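Local coordinates for F-actin-capping protein subunit alpha (Dictyostelium discoideum, PDB 4AKR) that caps the fast-growing barbed ends of actin filaments independently of calcium, blocking subunit exchange there without severing the filaments, at residues Gly64-Thr69 against Tyr79-Asn84. Residues are numbered along the deposited sequence; the frame is centred on the assembly and turned at random.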
ATOM      1  N   GLY A  64      28.078  18.320   2.493  1.00 19.85           N
ATOM      2  CA  GLY A  64      27.430  17.353   1.628  1.00 18.90           C
ATOM      3  C   GLY A  64      26.280  16.626   2.305  1.00 18.32           C
ATOM      4  O   GLY A  64      25.954  16.886   3.464  1.00 16.72           O
ATOM      5  N   SER A  65      25.681  15.690   1.578  1.00 18.14           N
ATOM      6  CA  SER A  65      24.551  14.924   2.081  1.00 18.20           C
ATOM      7  C   SER A  65      24.937  13.884   3.130  1.00 17.30           C
ATOM      8  O   SER A  65      26.073  13.418   3.168  1.00 16.83           O
ATOM      9  CB  SER A  65      23.848  14.240   0.912  1.00 20.03           C
ATOM     10  OG  SER A  65      24.767  13.468   0.162  1.00 22.81           O
ATOM     11  N   ALA A  66      23.982  13.545   3.992  1.00 16.22           N
ATOM     12  CA  ALA A  66      24.190  12.538   5.031  1.00 15.33           C
ATOM     13  C   ALA A  66      22.868  11.843   5.348  1.00 15.70           C
ATOM     14  O   ALA A  66      21.800  12.265   4.888  1.00 15.25           O
ATOM     15  CB  ALA A  66      24.753  13.176   6.291  1.00 14.11           C
ATOM     16  N   LEU A  67      22.945  10.777   6.136  1.00 14.57           N
ATOM     17  CA  LEU A  67      21.759  10.035   6.520  1.00 14.86           C
ATOM     18  C   LEU A  67      21.452  10.140   8.015  1.00 15.55           C
ATOM     19  O   LEU A  67      22.357  10.228   8.839  1.00 12.52           O
ATOM     20  CB  LEU A  67      21.919   8.555   6.158  1.00 14.02           C
ATOM     21  CG  LEU A  67      22.009   8.132   4.688  1.00 14.23           C
ATOM     22  CD1 LEU A  67      21.973   6.605   4.606  1.00 11.63           C
ATOM     23  CD2 LEU A  67      20.843   8.718   3.901  1.00 10.51           C
ATOM     24  N   ILE A  68      20.163  10.135   8.341  1.00 16.72           N
ATOM     25  CA  ILE A  68      19.703  10.153   9.725  1.00 18.76           C
ATOM     26  C   ILE A  68      19.237   8.715   9.983  1.00 20.59           C
ATOM     27  O   ILE A  68      18.197   8.292   9.463  1.00 20.27           O
ATOM     28  CB  ILE A  68      18.505  11.108   9.928  1.00 18.91           C
ATOM     29  CG1 ILE A  68      18.919  12.556   9.628  1.00 15.73           C
ATOM     30  CG2 ILE A  68      17.970  10.968  11.346  1.00 19.58           C
ATOM     31  CD1 ILE A  68      20.064  13.065  10.475  1.00 16.75           C
ATOM     32  N   THR A  69      20.008   7.967  10.770  1.00 20.28           N
ATOM     33  CA  THR A  69      19.683   6.570  11.065  1.00 21.16           C
ATOM     34  C   THR A  69      19.841   6.263  12.545  1.00 21.07           C
ATOM     35  O   THR A  69      20.396   7.063  13.292  1.00 21.83           O
ATOM     36  CB  THR A  69      20.618   5.615  10.318  1.00 21.44           C
ATOM     37  OG1 THR A  69      21.898   5.609  10.968  1.00 21.61           O
ATOM     38  CG2 THR A  69      20.786   6.061   8.864  1.00 19.38           C
ATOM     39  N   TYR A  79      23.379  12.868  15.308  1.00 23.32           N
ATOM     40  CA  TYR A  79      23.736  11.796  14.399  1.00 21.23           C
ATOM     41  C   TYR A  79      25.152  11.958  13.872  1.00 21.05           C
ATOM     42  O   TYR A  79      25.562  13.046  13.462  1.00 21.62           O
ATOM     43  CB  TYR A  79      22.703  11.752  13.270  1.00 17.95           C
ATOM     44  CG  TYR A  79      21.329  11.422  13.813  1.00 16.97           C
ATOM     45  CD1 TYR A  79      20.509  12.419  14.358  1.00 16.97           C
ATOM     46  CD2 TYR A  79      20.912  10.095  13.930  1.00 17.19           C
ATOM     47  CE1 TYR A  79      19.314  12.098  15.022  1.00 16.15           C
ATOM     48  CE2 TYR A  79      19.723   9.762  14.584  1.00 17.43           C
ATOM     49  CZ  TYR A  79      18.936  10.764  15.133  1.00 17.69           C
ATOM     50  OH  TYR A  79      17.805  10.413  15.834  1.00 18.12           O
ATOM     51  N   LEU A  80      25.892  10.856  13.915  1.00 20.05           N
ATOM     52  CA  LEU A  80      27.275  10.803  13.477  1.00 19.76           C
ATOM     53  C   LEU A  80      27.386  10.609  11.972  1.00 20.63           C
ATOM     54  O   LEU A  80      26.639   9.835  11.367  1.00 20.85           O
ATOM     55  CB  LEU A  80      27.997   9.658  14.195  1.00 18.01           C
ATOM     56  CG  LEU A  80      29.497   9.489  13.926  1.00 19.70           C
ATOM     57  CD1 LEU A  80      30.264  10.679  14.497  1.00 18.81           C
ATOM     58  CD2 LEU A  80      29.994   8.205  14.570  1.00 16.52           C
ATOM     59  N   ASP A  81      28.322  11.331  11.375  1.00 20.47           N
ATOM     60  CA  ASP A  81      28.587  11.253   9.947  1.00 21.42           C
ATOM     61  C   ASP A  81      30.095  11.056   9.836  1.00 21.53           C
ATOM     62  O   ASP A  81      30.845  12.012   9.657  1.00 22.26           O
ATOM     63  CB  ASP A  81      28.139  12.550   9.263  1.00 22.30           C
ATOM     64  CG  ASP A  81      28.533  12.607   7.805  1.00 23.17           C
ATOM     65  OD1 ASP A  81      28.721  11.534   7.191  1.00 27.81           O
ATOM     66  OD2 ASP A  81      28.642  13.725   7.264  1.00 23.29           O
ATOM     67  N   PRO A  82      30.554   9.800   9.958  1.00 21.42           N
ATOM     68  CA  PRO A  82      31.964   9.406   9.893  1.00 20.68           C
ATOM     69  C   PRO A  82      32.716   9.897   8.669  1.00 21.54           C
ATOM     70  O   PRO A  82      33.870  10.321   8.765  1.00 21.40           O
ATOM     71  CB  PRO A  82      31.902   7.878   9.956  1.00 21.27           C
ATOM     72  CG  PRO A  82      30.661   7.619  10.737  1.00 21.62           C
ATOM     73  CD  PRO A  82      29.698   8.614  10.139  1.00 21.17           C
ATOM     74  N   LYS A  83      32.060   9.835   7.517  1.00 21.39           N
ATOM     75  CA  LYS A  83      32.681  10.253   6.277  1.00 20.96           C
ATOM     76  C   LYS A  83      33.251  11.662   6.367  1.00 20.66           C
ATOM     77  O   LYS A  83      34.358  11.912   5.910  1.00 21.64           O
ATOM     78  CB  LYS A  83      31.673  10.172   5.128  1.00 22.51           C
ATOM     79  CG  LYS A  83      32.270  10.508   3.769  1.00 24.83           C
ATOM     80  CD  LYS A  83      31.239  10.401   2.666  1.00 26.57           C
ATOM     81  CE  LYS A  83      30.768   8.972   2.499  1.00 29.16           C
ATOM     82  NZ  LYS A  83      29.664   8.883   1.489  1.00 34.37           N
ATOM     83  N   ASN A  84      32.496  12.578   6.963  1.00 21.24           N
ATOM     84  CA  ASN A  84      32.927  13.961   7.086  1.00 20.45           C
ATOM     85  C   ASN A  84      33.339  14.311   8.513  1.00 21.42           C
ATOM     86  O   ASN A  84      33.398  15.488   8.880  1.00 20.96           O
ATOM     87  CB  ASN A  84      31.808  14.889   6.617  1.00 21.40           C
ATOM     88  CG  ASN A  84      31.338  14.568   5.215  1.00 22.30           C
ATOM     89  OD1 ASN A  84      30.191  14.167   5.008  1.00 25.57           O
ATOM     90  ND2 ASN A  84      32.222  14.731   4.242  1.00 21.62           N
TER
HETATM   91  O   HOH W   1      27.549  12.086   4.744  1.00 22.12           O
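I68 lays its CG2 methyl over one face of the Y79 ring: CG2 sits 3.8 Å from the ring centroid, only 8° off the normal, a CH-pi contact made almost dead centre. Strand 64-67, paired with 58-61 in a two-stranded antiparallel β-hairpin, here packs on strand 78-81 of a separate four-stranded antiparallel sheet. With CG2 anti to the backbone N and CG1 beside it (chi1 -63°), both branches of I68 reach the ring, CD1 lying 3.9 Å from Y79 CG. At the ring's edge and in its plane comes the carbonyl of T69, whose O is 3.1 Å from Y79 CE2. Beyond the contact, Y79 OH hydrogen-bonds E73, and the ring of H92 meets that of Y79 steeply. Were Y79 an alanine, I68 CG2 and CD1 would probably lose the surface they rest on and E73 its phenol partner. Farther along, A66 and D81 face each other, CB to OD2 4.0 Å, and both side chains also touch I88 of strand 86-91. Next to them a water lies between the backbone O of S65 and the D81 carboxylate, 2.8 Å from D81 OD1.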